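Local coordinates for protein ABC sugar (Ribose) transporter, periplasmic substrate-binding subunit (Rhodobacter sphaeroides, PDB 3L49) that probably binds a sugar such as ribose in the periplasm and hands it to an ABC importer, at residues N170-A175 with A206-Q211; E228-V233 with G241-Q246. All coordinates share one frame; numbering follows the deposited sequence.

Contact 1 (N170-A175 with A206-Q211)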
loop_
_atom_site.group_PDB
_atom_site.type_symbol
_atom_site.label_atom_id
_atom_site.label_comp_id
_atom_site.label_asym_id
_atom_site.label_seq_id
_atom_site.Cartn_x
_atom_site.Cartn_y
_atom_site.Cartn_z
ATOM N N ASN A 170 6.889 -5.710 13.303
ATOM C CA ASN A 170 7.818 -6.827 13.099
ATOM C C ASN A 170 7.520 -7.579 11.803
ATOM O O ASN A 170 7.490 -8.815 11.768
ATOM C CB ASN A 170 7.846 -7.779 14.311
ATOM C CG ASN A 170 8.161 -7.061 15.614
ATOM O OD1 ASN A 170 7.349 -7.054 16.532
ATOM N ND2 ASN A 170 9.341 -6.450 15.695
ATOM N N THR A 171 7.305 -6.799 10.745
ATOM C CA THR A 171 6.870 -7.292 9.439
ATOM C C THR A 171 7.919 -8.187 8.777
ATOM O O THR A 171 7.616 -9.316 8.379
ATOM C CB THR A 171 6.540 -6.111 8.500
ATOM O OG1 THR A 171 5.649 -5.197 9.158
ATOM C CG2 THR A 171 5.908 -6.604 7.211
ATOM N N ILE A 172 9.146 -7.668 8.702
ATOM C CA ILE A 172 10.257 -8.294 8.001
ATOM C C ILE A 172 10.621 -9.655 8.592
ATOM O O ILE A 172 10.762 -10.637 7.857
ATOM C CB ILE A 172 11.499 -7.348 7.970
ATOM C CG1 ILE A 172 11.203 -6.096 7.132
ATOM C CG2 ILE A 172 12.752 -8.079 7.463
ATOM C CD1 ILE A 172 12.404 -5.141 6.963
ATOM N N GLN A 173 10.748 -9.709 9.916
ATOM C CA GLN A 173 11.144 -10.932 10.609
ATOM C C GLN A 173 10.037 -11.970 10.627
ATOM O O GLN A 173 10.313 -13.164 10.523
ATOM C CB GLN A 173 11.652 -10.637 12.029
ATOM C CG GLN A 173 10.777 -9.742 12.868
ATOM C CD GLN A 173 11.555 -8.974 13.921
ATOM O OE1 GLN A 173 11.343 -7.771 14.106
ATOM N NE2 GLN A 173 12.461 -9.666 14.623
ATOM N N SER A 174 8.790 -11.517 10.736
ATOM C CA SER A 174 7.648 -12.427 10.688
ATOM C C SER A 174 7.536 -13.074 9.307
ATOM O O SER A 174 7.215 -14.257 9.196
ATOM C CB SER A 174 6.358 -11.709 11.072
ATOM O OG SER A 174 5.218 -12.499 10.780
ATOM N N ALA A 175 7.839 -12.305 8.263
ATOM C CA ALA A 175 7.853 -12.840 6.901
ATOM C C ALA A 175 9.022 -13.805 6.683
ATOM O O ALA A 175 8.835 -14.886 6.128
ATOM C CB ALA A 175 7.895 -11.717 5.897
ATOM N N ALA A 206 11.230 -11.922 3.133
ATOM C CA ALA A 206 11.112 -13.157 2.341
ATOM C C ALA A 206 12.356 -13.394 1.491
ATOM O O ALA A 206 12.853 -14.514 1.410
ATOM C CB ALA A 206 9.857 -13.120 1.469
ATOM N N THR A 207 12.866 -12.317 0.900
ATOM C CA THR A 207 14.098 -12.335 0.113
ATOM C C THR A 207 15.301 -12.724 0.968
ATOM O O THR A 207 16.088 -13.591 0.565
ATOM C CB THR A 207 14.337 -10.964 -0.549
ATOM O OG1 THR A 207 13.136 -10.549 -1.205
ATOM C CG2 THR A 207 15.466 -11.017 -1.567
ATOM N N GLN A 208 15.425 -12.092 2.142
ATOM C CA GLN A 208 16.497 -12.394 3.097
ATOM C C GLN A 208 16.527 -13.878 3.489
ATOM O O GLN A 208 17.608 -14.489 3.521
ATOM C CB GLN A 208 16.364 -11.519 4.335
ATOM C CG GLN A 208 16.877 -10.085 4.157
ATOM C CD GLN A 208 16.405 -9.145 5.260
ATOM O OE1 GLN A 208 16.698 -7.943 5.238
ATOM N NE2 GLN A 208 15.661 -9.687 6.230
ATOM N N ALA A 209 15.340 -14.448 3.744
ATOM C CA ALA A 209 15.173 -15.865 4.080
ATOM C C ALA A 209 15.603 -16.819 2.966
ATOM O O ALA A 209 16.282 -17.809 3.234
ATOM C CB ALA A 209 13.719 -16.153 4.482
ATOM N N LEU A 210 15.189 -16.527 1.731
ATOM C CA LEU A 210 15.549 -17.338 0.560
ATOM C C LEU A 210 17.043 -17.314 0.320
ATOM O O LEU A 210 17.645 -18.335 -0.025
ATOM C CB LEU A 210 14.846 -16.820 -0.705
ATOM C CG LEU A 210 13.327 -16.967 -0.841
ATOM C CD1 LEU A 210 12.853 -16.236 -2.094
ATOM C CD2 LEU A 210 12.896 -18.435 -0.866
ATOM N N GLN A 211 17.621 -16.127 0.492
ATOM C CA GLN A 211 19.051 -15.914 0.398
ATOM C C GLN A 211 19.797 -16.764 1.427
ATOM O O GLN A 211 20.720 -17.499 1.077
ATOM C CB GLN A 211 19.347 -14.432 0.595
ATOM C CG GLN A 211 20.572 -13.955 -0.108
ATOM C CD GLN A 211 20.315 -12.711 -0.934
ATOM O OE1 GLN A 211 20.922 -12.531 -1.990
ATOM N NE2 GLN A 211 19.414 -11.847 -0.463
#
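I172 and Q208 meet where helices 171-185 and 200-212 lie side by side on one of the two alpha/beta lobes of a periplasmic binding protein fold, in a helical layer against that lobe's sheet. The contact is small and no hydrogen bond spans it. Methyl CG2 of I172 comes to 3.5 Å from the amide nitrogen NE2 of Q208, and the two side chains run obliquely to one another. I172 holds this branch anti to its backbone nitrogen, with CG1 beside that nitrogen (chi1 -66°). From the other helix Q208 stretches out to reach it: CB points at the opposing segment, and beyond CG the chain is fully extended (chi2 165°), which carries the amide out to the methyl. Y176 and V179 continue the interface along helix 171-185, touching Q208, A206 and A209, while I172 also packs on V201 and I204. N170, at the N-cap position, makes no capping bond, its ND2 donating instead to OE1 of Q173. Of the two segments, A175 and A206 have the nearest CA atoms, 5.6 Å apart. Both alanines are buried, and their short side chains suit so near an approach of the helices; CB of A175 lies 4.3 Å from the backbone N of A206.

Contact 2 (E228-V233 with G241-Q246)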
loop_
_atom_site.group_PDB
_atom_site.type_symbol
_atom_site.label_atom_id
_atom_site.label_comp_id
_atom_site.label_asym_id
_atom_site.label_seq_id
_atom_site.Cartn_x
_atom_site.Cartn_y
_atom_site.Cartn_z
ATOM N N GLU A 228 15.130 -0.328 0.132
ATOM C CA GLU A 228 15.712 -1.658 0.375
ATOM C C GLU A 228 15.248 -2.738 -0.606
ATOM O O GLU A 228 16.050 -3.571 -1.021
ATOM C CB GLU A 228 15.515 -2.111 1.832
ATOM C CG GLU A 228 14.541 -1.250 2.661
ATOM C CD GLU A 228 14.364 -1.729 4.109
ATOM O OE1 GLU A 228 13.540 -1.126 4.835
ATOM O OE2 GLU A 228 15.039 -2.705 4.519
ATOM N N PHE A 229 13.974 -2.725 -0.994
ATOM C CA PHE A 229 13.499 -3.721 -1.956
ATOM C C PHE A 229 13.899 -3.426 -3.409
ATOM O O PHE A 229 14.235 -4.342 -4.160
ATOM C CB PHE A 229 11.997 -4.000 -1.828
ATOM C CG PHE A 229 11.575 -5.295 -2.476
ATOM C CD1 PHE A 229 11.894 -6.520 -1.892
ATOM C CD2 PHE A 229 10.881 -5.293 -3.686
ATOM C CE1 PHE A 229 11.518 -7.722 -2.499
ATOM C CE2 PHE A 229 10.493 -6.482 -4.293
ATOM C CZ PHE A 229 10.811 -7.701 -3.702
ATOM N N VAL A 230 13.875 -2.151 -3.787
ATOM C CA VAL A 230 14.376 -1.687 -5.089
ATOM C C VAL A 230 15.825 -2.133 -5.326
ATOM O O VAL A 230 16.136 -2.738 -6.353
ATOM C CB VAL A 230 14.256 -0.143 -5.198
ATOM C CG1 VAL A 230 14.951 0.393 -6.443
ATOM C CG2 VAL A 230 12.805 0.267 -5.199
ATOM N N GLU A 231 16.687 -1.853 -4.349
ATOM C CA GLU A 231 18.089 -2.248 -4.381
ATOM C C GLU A 231 18.289 -3.767 -4.494
ATOM O O GLU A 231 19.219 -4.225 -5.159
ATOM C CB GLU A 231 18.793 -1.717 -3.140
ATOM C CG GLU A 231 20.262 -1.393 -3.361
ATOM C CD GLU A 231 20.988 -1.014 -2.080
ATOM O OE1 GLU A 231 20.319 -0.740 -1.057
ATOM O OE2 GLU A 231 22.238 -0.986 -2.101
ATOM N N MET A 232 17.415 -4.532 -3.843
ATOM C CA MET A 232 17.391 -6.002 -3.952
ATOM C C MET A 232 16.985 -6.475 -5.350
ATOM O O MET A 232 17.541 -7.448 -5.861
ATOM C CB MET A 232 16.430 -6.598 -2.915
ATOM C CG MET A 232 16.973 -6.716 -1.497
ATOM S SD MET A 232 15.630 -7.070 -0.349
ATOM C CE MET A 232 16.547 -7.710 1.042
ATOM N N VAL A 233 16.010 -5.791 -5.953
ATOM C CA VAL A 233 15.559 -6.084 -7.321
ATOM C C VAL A 233 16.678 -5.811 -8.328
ATOM O O VAL A 233 16.915 -6.621 -9.231
ATOM C CB VAL A 233 14.261 -5.296 -7.679
ATOM C CG1 VAL A 233 14.011 -5.248 -9.197
ATOM C CG2 VAL A 233 13.063 -5.904 -6.964
ATOM N N GLY A 241 12.421 -10.234 -7.328
ATOM C CA GLY A 241 12.042 -10.374 -8.740
ATOM C C GLY A 241 11.467 -9.163 -9.458
ATOM O O GLY A 241 11.818 -8.915 -10.613
ATOM N N ALA A 242 10.565 -8.432 -8.797
ATOM C CA ALA A 242 9.985 -7.198 -9.347
ATOM C C ALA A 242 9.256 -6.384 -8.293
ATOM O O ALA A 242 8.774 -6.920 -7.299
ATOM C CB ALA A 242 9.035 -7.490 -10.533
ATOM N N VAL A 243 9.170 -5.082 -8.530
ATOM C CA VAL A 243 8.478 -4.173 -7.626
ATOM C C VAL A 243 7.702 -3.119 -8.413
ATOM O O VAL A 243 8.196 -2.577 -9.402
ATOM C CB VAL A 243 9.456 -3.547 -6.576
ATOM C CG1 VAL A 243 10.552 -2.696 -7.234
ATOM C CG2 VAL A 243 8.705 -2.752 -5.539
ATOM N N ALA A 244 6.469 -2.862 -7.992
ATOM C CA ALA A 244 5.697 -1.743 -8.513
ATOM C C ALA A 244 6.049 -0.485 -7.722
ATOM O O ALA A 244 5.563 -0.285 -6.609
ATOM C CB ALA A 244 4.213 -2.041 -8.433
ATOM N N ALA A 245 6.906 0.356 -8.295
ATOM C CA ALA A 245 7.391 1.539 -7.593
ATOM C C ALA A 245 6.443 2.728 -7.695
ATOM O O ALA A 245 6.261 3.288 -8.776
ATOM C CB ALA A 245 8.754 1.916 -8.090
ATOM N N GLN A 246 5.875 3.123 -6.553
ATOM C CA GLN A 246 4.908 4.214 -6.470
ATOM C C GLN A 246 5.557 5.548 -6.112
ATOM O O GLN A 246 6.732 5.602 -5.778
ATOM C CB GLN A 246 3.869 3.904 -5.398
ATOM C CG GLN A 246 3.010 2.679 -5.635
ATOM C CD GLN A 246 1.958 2.556 -4.567
ATOM O OE1 GLN A 246 0.844 3.054 -4.718
ATOM N NE2 GLN A 246 2.322 1.942 -3.448
#
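Helix 228-233 runs roughly antiparallel to strand 241-245, the two directions differing by 141° and the axes approaching to 8.1 Å. The backbones draw together at V233 and G241, where the CA atoms are 5.7 Å apart and the strand has no side chain. F229, V230 and V233 lie on the helix face nearest the strand, and V243 points back at them. Edge-on, the F229 ring meets the strand: CD2 lies 3.7 Å from CB of V243, and CE2 is 3.5 Å from the carbonyl O of A242, near the ring plane. CG is anti to the backbone N (chi1 -162°), which sends the ring toward the strand and brings its CD2-CE2 edge against V243 and A242. V243 CG1, held between its own backbone N and carbonyl carbon, sits 4.1 Å from CG2 of V233 and also meets CG2 of V230. Replacing F229 by an alanine would probably open a gap beside V243 and A242, depriving the valine of its aromatic neighbour. The pair belongs to the beta-alpha-beta unit 219-222, 227-234, 240-245; D200, M203 and T207 of helix 200-212 also touch F229, and I279 of strand 271-280 touches V233 and V243.

In the fold
Contacts 1 and 2 follow one another along the chain, their centres 15 Å apart, and helix 200-212 connects them: it packs against helix 171-185 in contact 1 and against helix 227-234 of contact 2. The junction is direct, with T207 OG1 3.5 Å from F229 CE1 and Q208 CG 3.9 Å from M232 CE. Helix 200-212 is thus flanked by helices 171-185 and 227-234, and T207 also hydrogen-bonds T220 of strand 219-222. An unidentified bound molecule, probably from the crystallisation liquor, lies about 12 Å from the side chain of I172 and about 10 Å from that of V243; Q246, at the end of segment 241-246, hydrogen-bonds to it through NE2.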